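Local coordinates for protein cpftsy (PDB 4AK9) that probably binds and hydrolyses GTP as the chloroplast receptor of the signal recognition particle, helping to deliver proteins to the thylakoid membrane, at residues 94-99 / 311-316; 107-112 / 138-143; 267-272 / 279-284; 295-298 / 304-307. One frame throughout, in Å; residues are numbered along the deposited sequence.

Contact 1. Residues 94-99 / 311-316; sequences KNIFKL and SFVDAL
With CG2 of Val313 turned anti to its carbonyl carbon, and with chi1 of Ile96 (-67°, measured to CG1) leaving CG2 of that residue on the side opposite the backbone N, two branch methyls are brought together between a pair of helices. Their meeting, Ile96 CG2 to Val313 CG2 at 3.9 Å, is the closest approach of 94-99 to 311-316, and the two side chains cross obliquely as they reach it. The same Val313 methyl also lies against the backbone of the next residue, 4.0 Å from Phe97 N, and reaches the root of that residue's side chain, Phe97 CB to Val313 CG2 at 4.3 Å. One branch of a single valine thus sits over the Ile96-Phe97 step, while the Phe97 ring itself extends past the contact. The helices come near enough for this at Phe97 and Val313, whose CA atoms are 6.7 Å apart. Around them Ile96 also packs on Phe61, Phe317 and Val282, and Phe312 meets Phe23 edge-to-face. The contact lays the last helix of the chain, 309-316, against helix 85-101, and so joins the helical bundle region to the GTPase domain of this SRP-type GTPase. No hydrogen bond or salt bridge crosses between the two segments; what holds them is apolar packing, which depends on shape and on exclusion of water and not on directional bonds.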
loop_
_atom_site.group_PDB
_atom_site.type_symbol
_atom_site.label_atom_id
_atom_site.label_comp_id
_atom_site.label_asym_id
_atom_site.label_seq_id
_atom_site.Cartn_x
_atom_site.Cartn_y
_atom_site.Cartn_z
ATOM N N LYS A 94 7.877 -14.242 15.956
ATOM C CA LYS A 94 7.754 -13.726 17.325
ATOM C C LYS A 94 7.695 -12.215 17.391
ATOM O O LYS A 94 6.960 -11.667 18.197
ATOM C CB LYS A 94 8.883 -14.237 18.228
ATOM C CG LYS A 94 8.787 -15.715 18.461
ATOM C CD LYS A 94 9.989 -16.278 19.218
ATOM C CE LYS A 94 9.865 -17.797 19.346
ATOM N NZ LYS A 94 11.188 -18.457 19.553
ATOM N N ASN A 95 8.472 -11.544 16.548
ATOM C CA ASN A 95 8.490 -10.098 16.527
ATOM C C ASN A 95 7.145 -9.562 16.053
ATOM O O ASN A 95 6.670 -8.550 16.564
ATOM C CB ASN A 95 9.590 -9.548 15.627
ATOM C CG ASN A 95 10.979 -9.813 16.178
ATOM O OD1 ASN A 95 11.142 -10.146 17.356
ATOM N ND2 ASN A 95 11.995 -9.664 15.324
ATOM N N ILE A 96 6.520 -10.263 15.111
ATOM C CA ILE A 96 5.204 -9.838 14.643
ATOM C C ILE A 96 4.182 -10.045 15.746
ATOM O O ILE A 96 3.353 -9.181 16.010
ATOM C CB ILE A 96 4.783 -10.550 13.331
ATOM C CG1 ILE A 96 5.711 -10.095 12.212
ATOM C CG2 ILE A 96 3.321 -10.210 12.989
ATOM C CD1 ILE A 96 5.651 -10.952 10.952
ATOM N N PHE A 97 4.253 -11.185 16.429
ATOM C CA PHE A 97 3.384 -11.402 17.576
ATOM C C PHE A 97 3.555 -10.313 18.644
ATOM O O PHE A 97 2.584 -9.808 19.185
ATOM C CB PHE A 97 3.627 -12.784 18.186
ATOM C CG PHE A 97 2.799 -13.046 19.402
ATOM C CD1 PHE A 97 1.489 -13.455 19.276
ATOM C CD2 PHE A 97 3.322 -12.852 20.676
ATOM C CE1 PHE A 97 0.709 -13.676 20.407
ATOM C CE2 PHE A 97 2.551 -13.090 21.802
ATOM C CZ PHE A 97 1.241 -13.500 21.664
ATOM N N LYS A 98 4.797 -9.942 18.944
ATOM C CA LYS A 98 5.023 -8.889 19.933
ATOM C C LYS A 98 4.444 -7.546 19.532
ATOM O O LYS A 98 3.815 -6.877 20.352
ATOM C CB LYS A 98 6.518 -8.760 20.232
ATOM C CG LYS A 98 7.022 -9.959 20.989
ATOM C CD LYS A 98 8.506 -9.878 21.309
ATOM C CE LYS A 98 8.818 -8.773 22.326
ATOM N NZ LYS A 98 8.989 -7.413 21.720
ATOM N N LEU A 99 4.657 -7.151 18.277
ATOM C CA LEU A 99 4.117 -5.888 17.791
ATOM C C LEU A 99 2.606 -5.880 17.927
ATOM O O LEU A 99 2.023 -4.833 18.206
ATOM C CB LEU A 99 4.454 -5.685 16.323
ATOM C CG LEU A 99 5.869 -5.242 15.985
ATOM C CD1 LEU A 99 5.861 -4.750 14.532
ATOM C CD2 LEU A 99 6.300 -4.126 16.931
ATOM N N SER A 311 -3.077 -16.738 16.326
ATOM C CA SER A 311 -3.758 -17.388 15.199
ATOM C C SER A 311 -3.460 -16.683 13.892
ATOM O O SER A 311 -3.294 -17.322 12.848
ATOM C CB SER A 311 -5.270 -17.349 15.410
ATOM O OG SER A 311 -5.577 -17.874 16.695
ATOM N N PHE A 312 -3.408 -15.359 13.947
ATOM C CA PHE A 312 -3.121 -14.580 12.754
ATOM C C PHE A 312 -1.716 -14.884 12.254
ATOM O O PHE A 312 -1.503 -15.114 11.051
ATOM C CB PHE A 312 -3.284 -13.087 13.073
ATOM C CG PHE A 312 -2.845 -12.172 11.974
ATOM C CD1 PHE A 312 -3.636 -11.978 10.848
ATOM C CD2 PHE A 312 -1.625 -11.492 12.064
ATOM C CE1 PHE A 312 -3.204 -11.109 9.820
ATOM C CE2 PHE A 312 -1.193 -10.615 11.033
ATOM C CZ PHE A 312 -2.007 -10.432 9.921
ATOM N N VAL A 313 -0.747 -14.906 13.170
ATOM C CA VAL A 313 0.628 -15.127 12.762
ATOM C C VAL A 313 0.752 -16.536 12.163
ATOM O O VAL A 313 1.399 -16.738 11.116
ATOM C CB VAL A 313 1.632 -14.927 13.936
ATOM C CG1 VAL A 313 3.049 -15.339 13.506
ATOM C CG2 VAL A 313 1.620 -13.453 14.391
ATOM N N ASP A 314 0.100 -17.502 12.798
ATOM C CA ASP A 314 0.081 -18.872 12.254
ATOM C C ASP A 314 -0.611 -19.007 10.881
ATOM O O ASP A 314 -0.276 -19.887 10.087
ATOM C CB ASP A 314 -0.559 -19.824 13.253
ATOM C CG ASP A 314 0.287 -20.007 14.511
ATOM O OD1 ASP A 314 1.520 -19.791 14.458
ATOM O OD2 ASP A 314 -0.303 -20.372 15.552
ATOM N N ALA A 315 -1.573 -18.133 10.605
ATOM C CA ALA A 315 -2.222 -18.111 9.303
ATOM C C ALA A 315 -1.326 -17.527 8.205
ATOM O O ALA A 315 -1.386 -17.962 7.055
ATOM C CB ALA A 315 -3.551 -17.362 9.379
ATOM N N LEU A 316 -0.504 -16.547 8.549
ATOM C CA LEU A 316 0.440 -15.969 7.595
ATOM C C LEU A 316 1.645 -16.864 7.383
ATOM O O LEU A 316 2.170 -16.956 6.274
ATOM C CB LEU A 316 0.961 -14.645 8.120
ATOM C CG LEU A 316 -0.079 -13.548 8.300
ATOM C CD1 LEU A 316 0.641 -12.214 8.438
ATOM C CD2 LEU A 316 -0.994 -13.549 7.137
#

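Contact 2. Residues 107-112 / 138-143; sequences TELQLG and NRFKKE
Leu109 and Leu111 each send a CD1 methyl to the ring end of Phe140, and the close part of the contact is confined to these three side chains. Leu109 CD1 stands 3.8 Å from Phe140 CZ, and the neighbouring ring carbon takes the second leucine more loosely, Leu111 CD1 to Phe140 CE1 being 4.2 Å. Both methyls approach the ring obliquely. The backbones stay well apart, with 11.4 Å between Leu109 CA and Phe140 CA, and the gap is bridged from both sides, by the two leucines and by the phenylalanine: its CG is anti to the carbonyl carbon (chi1 -75°), and the ring extends from the helix toward the loop. Segment 107-112 belongs to the connection that leads into strand 117-123, the strand that precedes the P-loop-type turn of the GTPase fold, and 138-143 is the far end of the helix that follows that turn. Phe140 also packs on Leu119 of that strand and on Val147 of strand 147-150, and Leu111 on Ala117 and Leu119. The other side is looser and polar. Alternate residues Glu108 and Gln110 are exposed, joined by a weak hydrogen bond of 3.4 Å from Gln110 NE2 to Glu108 O, while Lys142 and Glu143 are exposed as well.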
loop_
_atom_site.group_PDB
_atom_site.type_symbol
_atom_site.label_atom_id
_atom_site.label_comp_id
_atom_site.label_asym_id
_atom_site.label_seq_id
_atom_site.Cartn_x
_atom_site.Cartn_y
_atom_site.Cartn_z
ATOM N N THR A 107 -8.308 -7.611 22.826
ATOM C CA THR A 107 -9.101 -7.686 21.601
ATOM C C THR A 107 -10.578 -7.929 21.908
ATOM O O THR A 107 -11.447 -7.790 21.020
ATOM C CB THR A 107 -8.590 -8.819 20.673
ATOM O OG1 THR A 107 -8.638 -10.077 21.383
ATOM C CG2 THR A 107 -7.168 -8.548 20.244
ATOM N N GLU A 108 -10.865 -8.350 23.139
ATOM C CA GLU A 108 -12.240 -8.662 23.523
ATOM C C GLU A 108 -13.130 -7.439 23.562
ATOM O O GLU A 108 -12.687 -6.335 23.895
ATOM C CB GLU A 108 -12.304 -9.298 24.925
ATOM C CG GLU A 108 -11.503 -10.594 25.088
ATOM C CD GLU A 108 -12.178 -11.801 24.434
ATOM O OE1 GLU A 108 -13.435 -11.877 24.448
ATOM O OE2 GLU A 108 -11.443 -12.678 23.909
ATOM N N LEU A 109 -14.414 -7.643 23.268
ATOM C CA LEU A 109 -15.380 -6.571 23.484
ATOM C C LEU A 109 -15.567 -6.366 24.990
ATOM O O LEU A 109 -15.608 -7.338 25.758
ATOM C CB LEU A 109 -16.709 -6.916 22.842
ATOM C CG LEU A 109 -16.655 -6.997 21.324
ATOM C CD1 LEU A 109 -17.996 -7.454 20.803
ATOM C CD2 LEU A 109 -16.269 -5.650 20.727
ATOM N N GLN A 110 -15.666 -5.111 25.410
ATOM C CA GLN A 110 -15.789 -4.769 26.826
ATOM C C GLN A 110 -17.210 -4.339 27.073
ATOM O O GLN A 110 -17.576 -3.174 26.862
ATOM C CB GLN A 110 -14.861 -3.605 27.180
ATOM C CG GLN A 110 -13.415 -3.792 26.760
ATOM C CD GLN A 110 -12.677 -4.756 27.656
ATOM O OE1 GLN A 110 -12.163 -4.376 28.718
ATOM N NE2 GLN A 110 -12.617 -6.017 27.240
ATOM N N LEU A 111 -18.037 -5.269 27.519
ATOM C CA LEU A 111 -19.459 -4.971 27.615
ATOM C C LEU A 111 -19.814 -4.478 29.012
ATOM O O LEU A 111 -20.925 -3.999 29.251
ATOM C CB LEU A 111 -20.274 -6.202 27.258
ATOM C CG LEU A 111 -19.927 -6.782 25.884
ATOM C CD1 LEU A 111 -20.846 -7.948 25.575
ATOM C CD2 LEU A 111 -20.051 -5.716 24.812
ATOM N N GLY A 112 -18.857 -4.590 29.928
ATOM C CA GLY A 112 -19.021 -4.063 31.270
ATOM C C GLY A 112 -19.903 -4.901 32.183
ATOM O O GLY A 112 -20.251 -6.060 31.879
ATOM N N ASN A 138 -25.333 -11.518 14.563
ATOM C CA ASN A 138 -25.451 -12.956 14.434
ATOM C C ASN A 138 -24.606 -13.669 15.484
ATOM O O ASN A 138 -25.008 -14.699 16.036
ATOM C CB ASN A 138 -25.048 -13.380 13.020
ATOM C CG ASN A 138 -24.904 -14.888 12.879
ATOM O OD1 ASN A 138 -25.897 -15.608 12.763
ATOM N ND2 ASN A 138 -23.658 -15.373 12.889
ATOM N N ARG A 139 -23.429 -13.120 15.779
ATOM C CA ARG A 139 -22.610 -13.664 16.868
ATOM C C ARG A 139 -23.282 -13.554 18.233
ATOM O O ARG A 139 -23.224 -14.486 19.037
ATOM C CB ARG A 139 -21.226 -12.990 16.928
ATOM C CG ARG A 139 -20.324 -13.380 15.791
ATOM C CD ARG A 139 -18.921 -12.783 15.968
ATOM N NE ARG A 139 -18.234 -13.353 17.119
ATOM C CZ ARG A 139 -17.606 -14.527 17.121
ATOM N NH1 ARG A 139 -17.568 -15.283 16.028
ATOM N NH2 ARG A 139 -17.002 -14.934 18.229
ATOM N N PHE A 140 -23.892 -12.410 18.515
ATOM C CA PHE A 140 -24.564 -12.231 19.796
ATOM C C PHE A 140 -25.768 -13.153 19.935
ATOM O O PHE A 140 -25.989 -13.755 20.997
ATOM C CB PHE A 140 -24.997 -10.779 19.970
ATOM C CG PHE A 140 -23.865 -9.846 20.293
ATOM C CD1 PHE A 140 -23.160 -9.991 21.477
ATOM C CD2 PHE A 140 -23.533 -8.817 19.436
ATOM C CE1 PHE A 140 -22.110 -9.131 21.780
ATOM C CE2 PHE A 140 -22.493 -7.946 19.732
ATOM C CZ PHE A 140 -21.784 -8.098 20.898
ATOM N N LYS A 141 -26.546 -13.246 18.866
ATOM C CA LYS A 141 -27.744 -14.108 18.834
ATOM C C LYS A 141 -27.410 -15.572 19.074
ATOM O O LYS A 141 -28.122 -16.268 19.786
ATOM C CB LYS A 141 -28.484 -13.940 17.507
ATOM C CG LYS A 141 -29.139 -12.559 17.388
ATOM C CD LYS A 141 -30.046 -12.299 18.602
ATOM C CE LYS A 141 -30.821 -10.986 18.486
ATOM N NZ LYS A 141 -31.671 -10.712 19.702
ATOM N N LYS A 142 -26.294 -16.024 18.511
ATOM C CA LYS A 142 -25.856 -17.399 18.693
ATOM C C LYS A 142 -25.473 -17.683 20.139
ATOM O O LYS A 142 -25.457 -18.831 20.568
ATOM C CB LYS A 142 -24.687 -17.715 17.753
ATOM C CG LYS A 142 -25.132 -18.128 16.356
ATOM C CD LYS A 142 -24.014 -17.947 15.346
ATOM C CE LYS A 142 -22.718 -18.629 15.799
ATOM N NZ LYS A 142 -21.481 -17.808 15.500
ATOM N N GLU A 143 -25.179 -16.634 20.894
ATOM C CA GLU A 143 -24.840 -16.799 22.304
ATOM C C GLU A 143 -25.991 -16.489 23.265
ATOM O O GLU A 143 -25.785 -16.410 24.483
ATOM C CB GLU A 143 -23.596 -15.976 22.646
ATOM C CG GLU A 143 -22.331 -16.550 22.016
ATOM C CD GLU A 143 -21.049 -15.839 22.477
ATOM O OE1 GLU A 143 -21.056 -14.585 22.571
ATOM O OE2 GLU A 143 -20.044 -16.547 22.732
#

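Contact 3. Residues 267-272 / 279-284; sequences FILTKL and GCVVSV
The beta-alpha-beta unit of strand 266-270, helix 280-288 and strand 292-296 has its first two elements pressed together here, with the segment axes 10.6 Å apart and nearly antiparallel at 160°. Phe267 and Leu269, alternate residues of the strand, point to the helix, and Leu272 joins them just beyond the strand end. Val284 lays CG2 over one face of the Phe267 ring, offset toward the rim, in a CH-pi contact with CG2 4.0 Å from the ring centroid. That methyl is anti to the backbone N of Val284, and the other, CG1, touches the same ring at Phe267 CD2. About a turn earlier on the helix, Val281 CG2 lies 3.7 Å from Leu269 CD2 and Cys280 SG 4.1 Å from that same Leu269 CD2, so one leucine methyl rests on two successive helix residues. Leu272 CD1 reaches the same valine branch, at 4.1 Å from Val281 CG2. Replacing Phe267 by an alanine would probably leave Val284 CG2 without the ring face it rests on and open a gap between strand and helix. All six residues are buried, and no hydrogen bond crosses; Met251 of the adjoining helix 251-261 touches both Leu269 and Cys280. A helix packed by its aliphatic side on alternate strand residues is the layered alpha/beta pattern of the P-loop GTPases, seen here in an SRP-type member.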
loop_
_atom_site.group_PDB
_atom_site.type_symbol
_atom_site.label_atom_id
_atom_site.label_comp_id
_atom_site.label_asym_id
_atom_site.label_seq_id
_atom_site.Cartn_x
_atom_site.Cartn_y
_atom_site.Cartn_z
ATOM N N PHE A 267 -10.617 -1.824 15.918
ATOM C CA PHE A 267 -10.866 -1.878 14.476
ATOM C C PHE A 267 -11.516 -3.204 14.068
ATOM O O PHE A 267 -11.278 -4.248 14.682
ATOM C CB PHE A 267 -9.547 -1.767 13.706
ATOM C CG PHE A 267 -8.724 -0.572 14.073
ATOM C CD1 PHE A 267 -9.179 0.705 13.838
ATOM C CD2 PHE A 267 -7.446 -0.745 14.623
ATOM C CE1 PHE A 267 -8.409 1.810 14.171
ATOM C CE2 PHE A 267 -6.653 0.372 14.958
ATOM C CZ PHE A 267 -7.131 1.647 14.712
ATOM N N ILE A 268 -12.295 -3.130 13.007
ATOM C CA ILE A 268 -12.766 -4.286 12.255
ATOM C C ILE A 268 -12.305 -4.160 10.820
ATOM O O ILE A 268 -12.663 -3.208 10.097
ATOM C CB ILE A 268 -14.310 -4.396 12.329
ATOM C CG1 ILE A 268 -14.713 -4.575 13.796
ATOM C CG2 ILE A 268 -14.825 -5.604 11.397
ATOM C CD1 ILE A 268 -16.243 -4.442 14.008
ATOM N N LEU A 269 -11.461 -5.105 10.403
ATOM C CA LEU A 269 -10.879 -5.062 9.055
ATOM C C LEU A 269 -11.581 -6.098 8.196
ATOM O O LEU A 269 -11.493 -7.290 8.489
ATOM C CB LEU A 269 -9.367 -5.364 9.100
ATOM C CG LEU A 269 -8.513 -4.084 9.292
ATOM C CD1 LEU A 269 -8.820 -3.346 10.609
ATOM C CD2 LEU A 269 -7.027 -4.402 9.221
ATOM N N THR A 270 -12.308 -5.629 7.200
ATOM C CA THR A 270 -13.137 -6.506 6.366
ATOM C C THR A 270 -12.442 -6.890 5.048
ATOM O O THR A 270 -11.430 -6.276 4.660
ATOM C CB THR A 270 -14.456 -5.805 5.982
ATOM O OG1 THR A 270 -14.150 -4.623 5.242
ATOM C CG2 THR A 270 -15.274 -5.430 7.216
ATOM N N LYS A 271 -13.023 -7.874 4.364
ATOM C CA LYS A 271 -12.652 -8.242 2.992
ATOM C C LYS A 271 -11.199 -8.674 2.844
ATOM O O LYS A 271 -10.586 -8.488 1.787
ATOM C CB LYS A 271 -12.943 -7.085 2.057
ATOM C CG LYS A 271 -14.435 -6.722 2.035
ATOM C CD LYS A 271 -14.671 -5.383 1.351
ATOM C CE LYS A 271 -14.281 -5.424 -0.128
ATOM N NZ LYS A 271 -14.502 -4.114 -0.832
ATOM N N LEU A 272 -10.653 -9.278 3.882
ATOM C CA LEU A 272 -9.245 -9.636 3.851
ATOM C C LEU A 272 -8.958 -10.840 2.947
ATOM O O LEU A 272 -7.821 -11.057 2.517
ATOM C CB LEU A 272 -8.721 -9.860 5.262
ATOM C CG LEU A 272 -8.562 -8.546 6.052
ATOM C CD1 LEU A 272 -8.343 -8.820 7.536
ATOM C CD2 LEU A 272 -7.385 -7.715 5.491
ATOM N N GLY A 279 -0.717 -7.733 5.744
ATOM C CA GLY A 279 0.202 -7.091 6.683
ATOM C C GLY A 279 -0.376 -5.791 7.222
ATOM O O GLY A 279 0.075 -5.273 8.251
ATOM N N CYS A 280 -1.401 -5.251 6.545
ATOM C CA CYS A 280 -2.025 -4.012 7.007
ATOM C C CYS A 280 -2.600 -4.153 8.426
ATOM O O CYS A 280 -2.653 -3.176 9.183
ATOM C CB CYS A 280 -3.113 -3.508 6.031
ATOM S SG CYS A 280 -4.607 -4.518 5.973
ATOM N N VAL A 281 -2.990 -5.365 8.799
ATOM C CA VAL A 281 -3.407 -5.646 10.176
ATOM C C VAL A 281 -2.309 -5.257 11.182
ATOM O O VAL A 281 -2.584 -4.647 12.238
ATOM C CB VAL A 281 -3.765 -7.131 10.339
ATOM C CG1 VAL A 281 -4.059 -7.481 11.805
ATOM C CG2 VAL A 281 -4.958 -7.472 9.453
ATOM N N VAL A 282 -1.078 -5.645 10.892
ATOM C CA VAL A 282 0.031 -5.355 11.790
ATOM C C VAL A 282 0.344 -3.873 11.800
ATOM O O VAL A 282 0.526 -3.261 12.853
ATOM C CB VAL A 282 1.286 -6.182 11.368
ATOM C CG1 VAL A 282 2.445 -5.939 12.375
ATOM C CG2 VAL A 282 0.907 -7.645 11.293
ATOM N N SER A 283 0.353 -3.277 10.623
ATOM C CA SER A 283 0.668 -1.861 10.500
ATOM C C SER A 283 -0.315 -0.980 11.243
ATOM O O SER A 283 0.079 0.009 11.871
ATOM C CB SER A 283 0.681 -1.465 9.033
ATOM O OG SER A 283 1.678 -2.233 8.328
ATOM N N VAL A 284 -1.604 -1.308 11.153
ATOM C CA VAL A 284 -2.600 -0.480 11.845
ATOM C C VAL A 284 -2.470 -0.592 13.367
ATOM O O VAL A 284 -2.541 0.409 14.081
ATOM C CB VAL A 284 -4.068 -0.705 11.310
ATOM C CG1 VAL A 284 -4.682 -1.942 11.879
ATOM C CG2 VAL A 284 -4.953 0.475 11.716
#

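Contact 4. Residues 295-298 / 304-307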
loop_
_atom_site.group_PDB
_atom_site.type_symbol
_atom_site.label_atom_id
_atom_site.label_comp_id
_atom_site.label_asym_id
_atom_site.label_seq_id
_atom_site.Cartn_x
_atom_site.Cartn_y
_atom_site.Cartn_z
ATOM N N VAL A 295 -11.672 -9.661 12.255
ATOM C CA VAL A 295 -11.316 -9.632 10.835
ATOM C C VAL A 295 -12.401 -10.333 9.999
ATOM O O VAL A 295 -12.902 -11.383 10.396
ATOM C CB VAL A 295 -9.970 -10.315 10.585
ATOM C CG1 VAL A 295 -8.842 -9.453 11.154
ATOM C CG2 VAL A 295 -9.941 -11.702 11.248
ATOM N N GLY A 296 -12.767 -9.721 8.883
ATOM C CA GLY A 296 -13.722 -10.299 7.953
ATOM C C GLY A 296 -12.947 -11.099 6.942
ATOM O O GLY A 296 -12.102 -10.548 6.215
ATOM N N VAL A 297 -13.216 -12.397 6.888
ATOM C CA VAL A 297 -12.403 -13.277 6.032
ATOM C C VAL A 297 -13.214 -14.044 4.998
ATOM O O VAL A 297 -12.744 -15.044 4.451
ATOM C CB VAL A 297 -11.571 -14.259 6.851
ATOM C CG1 VAL A 297 -10.502 -13.510 7.625
ATOM C CG2 VAL A 297 -12.468 -15.092 7.805
ATOM N N GLY A 298 -14.412 -13.552 4.707
ATOM C CA GLY A 298 -15.257 -14.176 3.707
ATOM C C GLY A 298 -16.607 -13.508 3.641
ATOM O O GLY A 298 -16.937 -12.636 4.483
ATOM N N LEU A 304 -17.031 -13.336 9.976
ATOM C CA LEU A 304 -16.468 -12.270 10.806
ATOM C C LEU A 304 -15.912 -12.933 12.049
ATOM O O LEU A 304 -16.652 -13.504 12.860
ATOM C CB LEU A 304 -17.545 -11.260 11.198
ATOM C CG LEU A 304 -17.025 -10.057 11.984
ATOM C CD1 LEU A 304 -16.213 -9.123 11.053
ATOM C CD2 LEU A 304 -18.213 -9.333 12.614
ATOM N N GLN A 305 -14.595 -12.911 12.188
ATOM C CA GLN A 305 -13.956 -13.688 13.248
ATOM C C GLN A 305 -13.282 -12.769 14.251
ATOM O O GLN A 305 -12.731 -11.733 13.871
ATOM C CB GLN A 305 -12.923 -14.644 12.649
ATOM C CG GLN A 305 -13.570 -15.798 11.870
ATOM C CD GLN A 305 -14.397 -16.675 12.793
ATOM O OE1 GLN A 305 -13.936 -17.050 13.883
ATOM N NE2 GLN A 305 -15.622 -16.997 12.384
ATOM N N PRO A 306 -13.312 -13.158 15.536
ATOM C CA PRO A 306 -12.623 -12.379 16.563
ATOM C C PRO A 306 -11.121 -12.502 16.318
ATOM O O PRO A 306 -10.650 -13.562 15.900
ATOM C CB PRO A 306 -13.030 -13.064 17.871
ATOM C CG PRO A 306 -13.431 -14.478 17.448
ATOM C CD PRO A 306 -14.053 -14.311 16.093
ATOM N N PHE A 307 -10.378 -11.420 16.542
ATOM C CA PHE A 307 -8.965 -11.440 16.244
ATOM C C PHE A 307 -8.142 -12.086 17.363
ATOM O O PHE A 307 -8.383 -11.866 18.549
ATOM C CB PHE A 307 -8.462 -10.015 15.981
ATOM C CG PHE A 307 -7.040 -9.964 15.513
ATOM C CD1 PHE A 307 -6.719 -10.309 14.218
ATOM C CD2 PHE A 307 -6.025 -9.575 16.384
ATOM C CE1 PHE A 307 -5.384 -10.281 13.771
ATOM C CE2 PHE A 307 -4.713 -9.525 15.945
ATOM C CZ PHE A 307 -4.396 -9.886 14.644
#
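Val295 and Gln305 form an antiparallel hydrogen-bonded pair, followed by the non-hydrogen-bonded pair of Gly296 and Leu304, whose CA atoms are only 4.4 Å apart. Two backbone hydrogen bonds close the first pair: Val295 N to Gln305 O at 2.8 Å, and Gln305 N to Val295 O at 2.9 Å. The second is almost straight at the hydrogen (177°), though its donor is tilted 26° from the plane of the carbonyl. Among the side chains, Val295 CG1 lies 3.8 Å from Phe307 CD1, meeting the ring obliquely. The ring is placed beyond the paired strand by a CG anti to the backbone N (chi1 -174°), and there it also packs on Val292 and meets the ring of Phe312. This is the beta hairpin at the end of the GTPase-domain sheet: strand 292-296 is the last of its parallel run, and 304-306 adds the antiparallel edge strand within the chain. On the Leu304 side, Leu304 CD1 is 4.1 Å from Gly296 N, and at Gly296 no side chain intervenes, while the leucine also packs on Leu136 of helix 126-142. On the Val295 side, Gln305 bends at chi2, and its CG comes within 4.3 Å of Val297 CG2. The amide end of that glutamine is directed elsewhere: OE1 accepts from Asp15 N and NE2 donates to Asp302 O, tying the edge strand to the N-terminal part of the chain and to the hairpin loop.

Followed from the N terminus, the chain opens contact 1 at 94-99, then passes 107-112 and closes contact 2 at 138-143, across 25 residues that include strand 117-123 and most of the helix after it; the loop before that strand is thereby tied to that helix. Contacts 3 and 4 follow in series, each closing a loop of a few residues, at the end of the sheet with strands 266-270, 292-296 and 304-306; Leu269 O and Gly296 N make a probable hydrogen bond between them. Contact 1 closes last, bringing helix 309-316 to helix 85-101; its long loop encloses the other three, and none cross. Through Phe312 it packs on Val282 of contact 3 and Phe307 of contact 4, whereas contact 2 touches contact 4 alone.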